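Local coordinates for protein terminase, small subunit (Thermus phage G20c, PDB 6EJQ) that probably recognises the packaging initiation site on viral DNA and regulates the ATPase of the large terminase subunit, working as a ring of nine subunits, at residues Leu88-Ala93 / Thr105-Val110; Val6-Arg11 / Gln27-Asp32; Asp10-Leu15 / His44-Ala49. All coordinates share one frame; numbering follows the deposited sequence.

Interaction 1: residues Leu88-Ala93 / Thr105-Val110; sequences LRNYNA and TPVIGV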
loop_
_atom_site.group_PDB
_atom_site.type_symbol
_atom_site.label_atom_id
_atom_site.label_comp_id
_atom_site.label_asym_id
_atom_site.label_seq_id
_atom_site.Cartn_x
_atom_site.Cartn_y
_atom_site.Cartn_z
ATOM N N LEU B 88 -3.346 21.345 -16.982
ATOM C CA LEU B 88 -3.256 22.701 -16.449
ATOM C C LEU B 88 -4.190 23.663 -17.155
ATOM O O LEU B 88 -4.854 24.471 -16.509
ATOM C CB LEU B 88 -1.849 23.282 -16.623
ATOM C CG LEU B 88 -0.868 23.260 -15.476
ATOM C CD1 LEU B 88 0.340 24.090 -15.901
ATOM C CD2 LEU B 88 -1.489 23.799 -14.186
ATOM N N ARG B 89 -4.179 23.604 -18.486
ATOM C CA ARG B 89 -5.005 24.472 -19.324
ATOM C C ARG B 89 -6.466 24.311 -18.948
ATOM O O ARG B 89 -7.184 25.291 -18.759
ATOM C CB ARG B 89 -4.799 24.120 -20.802
ATOM C CG ARG B 89 -5.516 25.018 -21.790
ATOM C CD ARG B 89 -5.092 24.734 -23.224
ATOM N NE ARG B 89 -5.809 23.590 -23.811
ATOM C CZ ARG B 89 -6.508 23.591 -24.955
ATOM N NH1 ARG B 89 -6.623 24.686 -25.713
ATOM N NH2 ARG B 89 -7.097 22.465 -25.364
ATOM N N ASN B 90 -6.891 23.061 -18.834
ATOM C CA ASN B 90 -8.252 22.745 -18.430
ATOM C C ASN B 90 -8.565 23.214 -17.015
ATOM O O ASN B 90 -9.624 23.798 -16.798
ATOM C CB ASN B 90 -8.528 21.259 -18.590
ATOM C CG ASN B 90 -8.847 20.892 -20.020
ATOM O OD1 ASN B 90 -9.896 21.263 -20.532
ATOM N ND2 ASN B 90 -7.945 20.168 -20.675
ATOM N N TYR B 91 -7.649 22.988 -16.070
ATOM C CA TYR B 91 -7.838 23.461 -14.704
ATOM C C TYR B 91 -8.014 24.977 -14.661
ATOM O O TYR B 91 -8.885 25.478 -13.947
ATOM C CB TYR B 91 -6.681 23.065 -13.783
ATOM C CG TYR B 91 -6.911 23.513 -12.343
ATOM C CD1 TYR B 91 -7.780 22.818 -11.518
ATOM C CD2 TYR B 91 -6.291 24.651 -11.832
ATOM C CE1 TYR B 91 -8.014 23.226 -10.223
ATOM C CE2 TYR B 91 -6.522 25.074 -10.532
ATOM C CZ TYR B 91 -7.387 24.357 -9.731
ATOM O OH TYR B 91 -7.643 24.751 -8.437
ATOM N N ASN B 92 -7.173 25.697 -15.392
ATOM C CA ASN B 92 -7.233 27.157 -15.420
ATOM C C ASN B 92 -8.501 27.650 -16.105
ATOM O O ASN B 92 -9.096 28.618 -15.655
ATOM C CB ASN B 92 -5.981 27.762 -16.077
ATOM C CG ASN B 92 -4.722 27.550 -15.247
ATOM O OD1 ASN B 92 -4.790 27.320 -14.039
ATOM N ND2 ASN B 92 -3.565 27.604 -15.898
ATOM N N ALA B 93 -8.921 26.980 -17.174
ATOM C CA ALA B 93 -10.175 27.312 -17.846
ATOM C C ALA B 93 -11.363 27.135 -16.904
ATOM O O ALA B 93 -12.245 27.983 -16.849
ATOM C CB ALA B 93 -10.359 26.458 -19.093
ATOM N N THR B 105 -12.288 23.760 -28.466
ATOM C CA THR B 105 -12.366 22.464 -27.800
ATOM C C THR B 105 -12.975 22.608 -26.400
ATOM O O THR B 105 -12.815 23.653 -25.763
ATOM C CB THR B 105 -10.987 21.780 -27.708
ATOM O OG1 THR B 105 -10.077 22.573 -26.936
ATOM C CG2 THR B 105 -10.406 21.543 -29.100
ATOM N N PRO B 106 -13.687 21.569 -25.918
ATOM C CA PRO B 106 -14.358 21.675 -24.622
ATOM C C PRO B 106 -13.404 21.624 -23.421
ATOM O O PRO B 106 -12.379 20.940 -23.467
ATOM C CB PRO B 106 -15.279 20.450 -24.608
ATOM C CG PRO B 106 -14.552 19.445 -25.421
ATOM C CD PRO B 106 -13.825 20.218 -26.492
ATOM N N VAL B 107 -13.756 22.361 -22.370
ATOM C CA VAL B 107 -13.080 22.307 -21.084
ATOM C C VAL B 107 -13.523 21.024 -20.381
ATOM O O VAL B 107 -14.719 20.818 -20.164
ATOM C CB VAL B 107 -13.423 23.533 -20.217
ATOM C CG1 VAL B 107 -12.895 23.381 -18.799
ATOM C CG2 VAL B 107 -12.857 24.798 -20.847
ATOM N N ILE B 108 -12.554 20.169 -20.048
ATOM C CA ILE B 108 -12.789 18.904 -19.349
ATOM C C ILE B 108 -12.146 18.980 -17.956
ATOM O O ILE B 108 -10.955 19.259 -17.834
ATOM C CB ILE B 108 -12.216 17.726 -20.167
ATOM C CG1 ILE B 108 -12.976 17.600 -21.498
ATOM C CG2 ILE B 108 -12.277 16.415 -19.373
ATOM C CD1 ILE B 108 -12.271 16.765 -22.541
ATOM N N GLY B 109 -12.938 18.710 -16.916
ATOM C CA GLY B 109 -12.511 18.889 -15.522
ATOM C C GLY B 109 -11.308 18.047 -15.136
ATOM O O GLY B 109 -11.139 16.936 -15.630
ATOM N N VAL B 110 -10.458 18.614 -14.282
ATOM C CA VAL B 110 -9.233 17.967 -13.798
ATOM C C VAL B 110 -9.059 18.307 -12.323
ATOM O O VAL B 110 -9.323 19.437 -11.909
ATOM C CB VAL B 110 -7.978 18.461 -14.558
ATOM C CG1 VAL B 110 -6.729 17.769 -14.036
ATOM C CG2 VAL B 110 -8.121 18.210 -16.044
#
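Asn90 and Ile108 tie the connecting loop of a helical hairpin back onto the last turns of helix 59-95, before the chain enters helix 112-139. Asn90 points at the loop, CG anti to its own carbonyl carbon (chi1 -80°). Its OD1 accepts the NH of Ile108 at 2.9 Å from N; the bond is nearly straight (166° at the hydrogen), but the donor stands 51° above the carbonyl plane. His101 NE2 gives OD1 a second hydrogen bond, while ND2 is held by the backbone O of Asn86, so both ends of this buried amide are engaged and its rotation is fixed. Farther along the helix the methyl of Ala93 meets the fork of Val107, pressing on CG2 at 3.5 Å from CB, a tight carbon pair, with CG1 at 4.0 Å. Asn90 CB itself rests against Val110 CG2 at 4.0 Å. The ring of Tyr91 turns its edge to the loop, CD1 lying 3.7 Å from the carbonyl O of Val110, and its OH makes a weak hydrogen bond to Asn86 of a neighbouring subunit. Arg89 crosses Thr105 at about a right angle. Asp103 joins the two, binding Arg89 NH1 and Thr105 OG1; directly between them there is just a weak bond, Arg89 NH2 to Thr105 OG1 at 3.4 Å.

Interaction 2: residues Val6-Arg11 / Gln27-Asp32; sequences VSFRDR and QTLSLD
Leu29 wedged between Phe8 and Arg11 makes this a surface helix-helix contact in the small N-terminal domain, a three-helix unit of the helix-turn-helix class. Helix 4-17 and helix 22-33 run nearly antiparallel here, at 160° between the 6-11 and 27-32 segments. Their axes come no closer than 11.4 Å, so the contact is made by side chains, not by the backbones. Leu29 divides the work between its two methyls. CD1 goes to the ring of Phe8, 3.6 Å from CE1 and slightly farther from CD1, touching that flank of the ring at a slant. CD2 lies against the aliphatic part of Arg11, 3.7 Å from CG, and reaches on to NE at 3.8 Å. Leu29 is buried, and Val12 and Leu15 of helix 4-17 also pack on it; Phe8 in turn leans on Glu41 and Val45 of helix 39-53, so its ring serves two helix pairs.

Toward the outside the contact becomes polar. Arg11 bends at chi2 (147°), which swings CD out of a fully extended path, and its end runs past Leu29 toward Thr28 and Asp32. The arginine and aspartate side chains cross at about a right angle, although the guanidinium and carboxylate planes are only 14° apart and the carboxylate oxygen approaches at the guanidinium edge. No hydrogen bond links the two helix segments, and attraction between these charges is probably modest on so exposed a flank. The ion pair itself is long and weak: Asp32 OD2 stands 3.5 Å from Arg11 NE and 3.7 Å from Arg11 CD.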
loop_
_atom_site.group_PDB
_atom_site.type_symbol
_atom_site.label_atom_id
_atom_site.label_comp_id
_atom_site.label_asym_id
_atom_site.label_seq_id
_atom_site.Cartn_x
_atom_site.Cartn_y
_atom_site.Cartn_z
ATOM N N VAL B 6 14.894 -16.640 -40.427
ATOM C CA VAL B 6 14.882 -16.047 -39.079
ATOM C C VAL B 6 13.441 -15.701 -38.647
ATOM O O VAL B 6 13.071 -15.909 -37.490
ATOM C CB VAL B 6 15.825 -14.809 -38.993
ATOM C CG1 VAL B 6 15.674 -14.075 -37.659
ATOM C CG2 VAL B 6 17.281 -15.234 -39.199
ATOM N N SER B 7 12.641 -15.192 -39.582
ATOM C CA SER B 7 11.219 -14.922 -39.352
ATOM C C SER B 7 10.454 -16.171 -38.901
ATOM O O SER B 7 9.566 -16.079 -38.048
ATOM C CB SER B 7 10.575 -14.351 -40.617
ATOM O OG SER B 7 9.175 -14.214 -40.479
ATOM N N PHE B 8 10.802 -17.321 -39.477
ATOM C CA PHE B 8 10.221 -18.607 -39.087
ATOM C C PHE B 8 10.691 -19.001 -37.685
ATOM O O PHE B 8 9.868 -19.358 -36.841
ATOM C CB PHE B 8 10.567 -19.702 -40.110
ATOM C CG PHE B 8 10.094 -21.080 -39.724
ATOM C CD1 PHE B 8 8.765 -21.429 -39.848
ATOM C CD2 PHE B 8 10.988 -22.033 -39.250
ATOM C CE1 PHE B 8 8.327 -22.699 -39.495
ATOM C CE2 PHE B 8 10.561 -23.307 -38.901
ATOM C CZ PHE B 8 9.225 -23.640 -39.023
ATOM N N ARG B 9 12.003 -18.937 -37.448
ATOM C CA ARG B 9 12.554 -19.190 -36.119
ATOM C C ARG B 9 11.870 -18.309 -35.069
ATOM O O ARG B 9 11.399 -18.816 -34.052
ATOM C CB ARG B 9 14.068 -18.959 -36.071
ATOM C CG ARG B 9 14.684 -19.358 -34.735
ATOM C CD ARG B 9 16.178 -19.069 -34.617
ATOM N NE ARG B 9 16.555 -17.681 -34.900
ATOM C CZ ARG B 9 16.260 -16.623 -34.135
ATOM N NH1 ARG B 9 15.544 -16.747 -33.010
ATOM N NH2 ARG B 9 16.673 -15.410 -34.508
ATOM N N ASP B 10 11.816 -17.002 -35.327
ATOM C CA ASP B 10 11.244 -16.049 -34.370
ATOM C C ASP B 10 9.783 -16.340 -34.079
ATOM O O ASP B 10 9.365 -16.274 -32.926
ATOM C CB ASP B 10 11.385 -14.603 -34.858
ATOM C CG ASP B 10 12.814 -14.103 -34.808
ATOM O OD1 ASP B 10 13.677 -14.768 -34.187
ATOM O OD2 ASP B 10 13.072 -13.028 -35.400
ATOM N N ARG B 11 9.020 -16.667 -35.118
ATOM C CA ARG B 11 7.599 -16.929 -34.965
ATOM C C ARG B 11 7.294 -18.256 -34.223
ATOM O O ARG B 11 6.314 -18.327 -33.478
ATOM C CB ARG B 11 6.895 -16.855 -36.320
ATOM C CG ARG B 11 5.378 -16.870 -36.198
ATOM C CD ARG B 11 4.669 -16.049 -37.268
ATOM N NE ARG B 11 3.228 -16.315 -37.242
ATOM C CZ ARG B 11 2.372 -15.874 -36.312
ATOM N NH1 ARG B 11 2.773 -15.106 -35.291
ATOM N NH2 ARG B 11 1.086 -16.208 -36.402
ATOM N N GLN B 27 0.941 -26.763 -36.928
ATOM C CA GLN B 27 -0.252 -26.598 -37.775
ATOM C C GLN B 27 -0.432 -25.157 -38.281
ATOM O O GLN B 27 -0.857 -24.942 -39.419
ATOM C CB GLN B 27 -1.521 -27.047 -37.032
ATOM C CG GLN B 27 -1.617 -28.545 -36.769
ATOM C CD GLN B 27 -2.747 -28.901 -35.802
ATOM O OE1 GLN B 27 -3.856 -29.239 -36.218
ATOM N NE2 GLN B 27 -2.468 -28.815 -34.504
ATOM N N THR B 28 -0.094 -24.184 -37.439
ATOM C CA THR B 28 -0.269 -22.768 -37.753
ATOM C C THR B 28 0.736 -22.275 -38.793
ATOM O O THR B 28 0.357 -21.587 -39.750
ATOM C CB THR B 28 -0.148 -21.896 -36.479
ATOM O OG1 THR B 28 -1.116 -22.330 -35.517
ATOM C CG2 THR B 28 -0.376 -20.411 -36.781
ATOM N N LEU B 29 2.009 -22.609 -38.594
ATOM C CA LEU B 29 3.088 -22.113 -39.461
ATOM C C LEU B 29 3.185 -22.818 -40.816
ATOM O O LEU B 29 3.723 -22.255 -41.757
ATOM C CB LEU B 29 4.432 -22.196 -38.740
ATOM C CG LEU B 29 4.557 -21.443 -37.415
ATOM C CD1 LEU B 29 6.022 -21.336 -37.052
ATOM C CD2 LEU B 29 3.920 -20.060 -37.440
ATOM N N SER B 30 2.677 -24.043 -40.909
ATOM C CA SER B 30 2.494 -24.710 -42.196
ATOM C C SER B 30 1.841 -23.797 -43.249
ATOM O O SER B 30 2.192 -23.869 -44.426
ATOM C CB SER B 30 1.682 -25.999 -42.021
ATOM O OG SER B 30 2.458 -27.008 -41.382
ATOM N N LEU B 31 0.923 -22.933 -42.808
ATOM C CA LEU B 31 0.356 -21.872 -43.647
ATOM C C LEU B 31 1.417 -20.890 -44.138
ATOM O O LEU B 31 1.537 -20.663 -45.343
ATOM C CB LEU B 31 -0.725 -21.093 -42.882
ATOM C CG LEU B 31 -1.601 -20.148 -43.716
ATOM C CD1 LEU B 31 -2.684 -20.945 -44.424
ATOM C CD2 LEU B 31 -2.219 -19.054 -42.857
ATOM N N ASP B 32 2.172 -20.313 -43.205
ATOM C CA ASP B 32 3.203 -19.309 -43.524
ATOM C C ASP B 32 4.204 -19.826 -44.553
ATOM O O ASP B 32 4.456 -19.172 -45.560
ATOM C CB ASP B 32 3.991 -18.886 -42.269
ATOM C CG ASP B 32 3.162 -18.077 -41.287
ATOM O OD1 ASP B 32 1.949 -18.364 -41.155
ATOM O OD2 ASP B 32 3.735 -17.169 -40.632
#

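Interaction 3: residues Asp10-Leu15 / His44-Ala49; sequences DRVLKL and HVLAEA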
loop_
_atom_site.group_PDB
_atom_site.type_symbol
_atom_site.label_atom_id
_atom_site.label_comp_id
_atom_site.label_asym_id
_atom_site.label_seq_id
_atom_site.Cartn_x
_atom_site.Cartn_y
_atom_site.Cartn_z
ATOM N N ASP B 10 11.816 -17.002 -35.327
ATOM C CA ASP B 10 11.244 -16.049 -34.370
ATOM C C ASP B 10 9.783 -16.340 -34.079
ATOM O O ASP B 10 9.365 -16.274 -32.926
ATOM C CB ASP B 10 11.385 -14.603 -34.858
ATOM C CG ASP B 10 12.814 -14.103 -34.808
ATOM O OD1 ASP B 10 13.677 -14.768 -34.187
ATOM O OD2 ASP B 10 13.072 -13.028 -35.400
ATOM N N ARG B 11 9.020 -16.667 -35.118
ATOM C CA ARG B 11 7.599 -16.929 -34.965
ATOM C C ARG B 11 7.294 -18.256 -34.223
ATOM O O ARG B 11 6.314 -18.327 -33.478
ATOM C CB ARG B 11 6.895 -16.855 -36.320
ATOM C CG ARG B 11 5.378 -16.870 -36.198
ATOM C CD ARG B 11 4.669 -16.049 -37.268
ATOM N NE ARG B 11 3.228 -16.315 -37.242
ATOM C CZ ARG B 11 2.372 -15.874 -36.312
ATOM N NH1 ARG B 11 2.773 -15.106 -35.291
ATOM N NH2 ARG B 11 1.086 -16.208 -36.402
ATOM N N VAL B 12 8.131 -19.283 -34.413
ATOM C CA VAL B 12 8.019 -20.533 -33.652
ATOM C C VAL B 12 8.212 -20.231 -32.172
ATOM O O VAL B 12 7.409 -20.649 -31.338
ATOM C CB VAL B 12 9.067 -21.586 -34.094
ATOM C CG1 VAL B 12 9.198 -22.734 -33.085
ATOM C CG2 VAL B 12 8.712 -22.149 -35.460
ATOM N N LEU B 13 9.303 -19.533 -31.870
ATOM C CA LEU B 13 9.640 -19.123 -30.506
ATOM C C LEU B 13 8.557 -18.223 -29.888
ATOM O O LEU B 13 8.158 -18.433 -28.745
ATOM C CB LEU B 13 10.991 -18.390 -30.496
ATOM C CG LEU B 13 11.546 -17.903 -29.157
ATOM C CD1 LEU B 13 11.708 -19.056 -28.179
ATOM C CD2 LEU B 13 12.874 -17.213 -29.386
ATOM N N LYS B 14 8.081 -17.248 -30.661
ATOM C CA LYS B 14 7.042 -16.330 -30.216
ATOM C C LYS B 14 5.798 -17.085 -29.781
ATOM O O LYS B 14 5.314 -16.888 -28.671
ATOM C CB LYS B 14 6.673 -15.342 -31.319
ATOM C CG LYS B 14 5.688 -14.270 -30.882
ATOM C CD LYS B 14 5.303 -13.352 -32.032
ATOM C CE LYS B 14 4.251 -12.347 -31.593
ATOM N NZ LYS B 14 3.614 -11.621 -32.727
ATOM N N LEU B 15 5.290 -17.954 -30.650
ATOM C CA LEU B 15 4.056 -18.676 -30.361
ATOM C C LEU B 15 4.228 -19.591 -29.153
ATOM O O LEU B 15 3.321 -19.705 -28.332
ATOM C CB LEU B 15 3.582 -19.467 -31.574
ATOM C CG LEU B 15 3.141 -18.646 -32.786
ATOM C CD1 LEU B 15 2.871 -19.573 -33.968
ATOM C CD2 LEU B 15 1.915 -17.805 -32.477
ATOM N N HIS B 44 12.630 -29.196 -32.319
ATOM C CA HIS B 44 14.048 -28.957 -32.624
ATOM C C HIS B 44 14.339 -27.471 -32.743
ATOM O O HIS B 44 15.384 -27.011 -32.311
ATOM C CB HIS B 44 14.477 -29.683 -33.914
ATOM C CG HIS B 44 14.685 -31.154 -33.734
ATOM N ND1 HIS B 44 15.638 -31.668 -32.880
ATOM C CD2 HIS B 44 14.071 -32.220 -34.297
ATOM C CE1 HIS B 44 15.596 -32.987 -32.921
ATOM N NE2 HIS B 44 14.651 -33.348 -33.770
ATOM N N VAL B 45 13.413 -26.729 -33.340
ATOM C CA VAL B 45 13.559 -25.287 -33.496
ATOM C C VAL B 45 13.553 -24.610 -32.125
ATOM O O VAL B 45 14.390 -23.742 -31.868
ATOM C CB VAL B 45 12.464 -24.685 -34.407
ATOM C CG1 VAL B 45 12.511 -23.158 -34.402
ATOM C CG2 VAL B 45 12.613 -25.206 -35.838
ATOM N N LEU B 46 12.633 -25.022 -31.249
ATOM C CA LEU B 46 12.593 -24.475 -29.892
ATOM C C LEU B 46 13.859 -24.809 -29.109
ATOM O O LEU B 46 14.405 -23.942 -28.429
ATOM C CB LEU B 46 11.356 -24.944 -29.130
ATOM C CG LEU B 46 10.025 -24.403 -29.643
ATOM C CD1 LEU B 46 8.876 -25.146 -28.977
ATOM C CD2 LEU B 46 9.882 -22.908 -29.417
ATOM N N ALA B 47 14.336 -26.046 -29.246
ATOM C CA ALA B 47 15.582 -26.481 -28.608
ATOM C C ALA B 47 16.782 -25.676 -29.085
ATOM O O ALA B 47 17.614 -25.279 -28.265
ATOM C CB ALA B 47 15.820 -27.968 -28.837
ATOM N N GLU B 48 16.869 -25.432 -30.395
ATOM C CA GLU B 48 17.946 -24.585 -30.947
ATOM C C GLU B 48 17.851 -23.144 -30.453
ATOM O O GLU B 48 18.859 -22.547 -30.084
ATOM C CB GLU B 48 17.952 -24.589 -32.486
ATOM C CG GLU B 48 18.422 -25.881 -33.143
ATOM C CD GLU B 48 19.822 -26.316 -32.733
ATOM O OE1 GLU B 48 20.775 -25.524 -32.867
ATOM O OE2 GLU B 48 19.963 -27.469 -32.277
ATOM N N ALA B 49 16.640 -22.591 -30.465
ATOM C CA ALA B 49 16.393 -21.246 -29.929
ATOM C C ALA B 49 16.780 -21.123 -28.440
ATOM O O ALA B 49 17.360 -20.114 -28.043
ATOM C CB ALA B 49 14.944 -20.837 -30.146
#
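Val12 meets Val45 and Leu46 in the tight half of this buried contact, where helix 4-17 crosses helix 39-53 within the helix-turn-helix-class domain. The segment axes are almost perpendicular (91°) and pass 9.5 Å apart, and the CA atoms of Leu13 and Leu46 are 6.1 Å apart. In both valines CG1 is anti to the backbone N (chi1 165° in Val12 and 172° in Val45), and these two methyls meet at 3.6 Å between Val12 CG1 and Val45 CG1. The same Val12 methyl also takes Leu46 CD2 at 3.7 Å, so one branch touches two residues of the opposing helix. Leu46 CD2 also lies 3.9 Å from Leu13 CA, against the backbone. Val12 is packed as well by Leu29 of helix 22-33 and Val42 of helix 39-53, which place it where all three helices of the domain converge.

Packing relaxes along the Leu13 side chain. Its CD1 is 4.4 Å from Leu46 CD2 and 4.2 Å from Ala49 CB, looser contacts made by the tip of the side chain. Leu13 also meets Leu53 and, beyond its own chain, Glu71 of a neighbouring subunit, so this edge of the contact leads to a subunit interface. Lys14 points away from segment 44-49 and packs on Ile75 of the same neighbouring subunit, whereas His44 and Glu48 lie on the exposed side of helix 39-53. Between the two segments there is no hydrogen bond or ion pair. Adhesion therefore depends on burial of hydrocarbon and on the fit of branched methyls, with no directional bond to fix the crossing.

In the fold
Interactions 2 and 3 sit in one N-terminal domain with centres 9 Å apart, and both use helix 4-17: one face meets helix 22-33, another helix 39-53. They merge where Leu29 packs on Val12 and Leu15. Interaction 3 is the buried, wholly apolar member; interaction 2 lies at the surface and adds a long, weak ion pair to its hydrocarbon. Interaction 1 belongs to the C-terminal domain, on the opposite side of the chain's centre and about 50 Å away between centres. There a loop lies on a helix, and bonds to a buried amide join the apolar packing. Interactions 1 and 3 both touch a second subunit, whereas no other chain of the assembly reaches interaction 2.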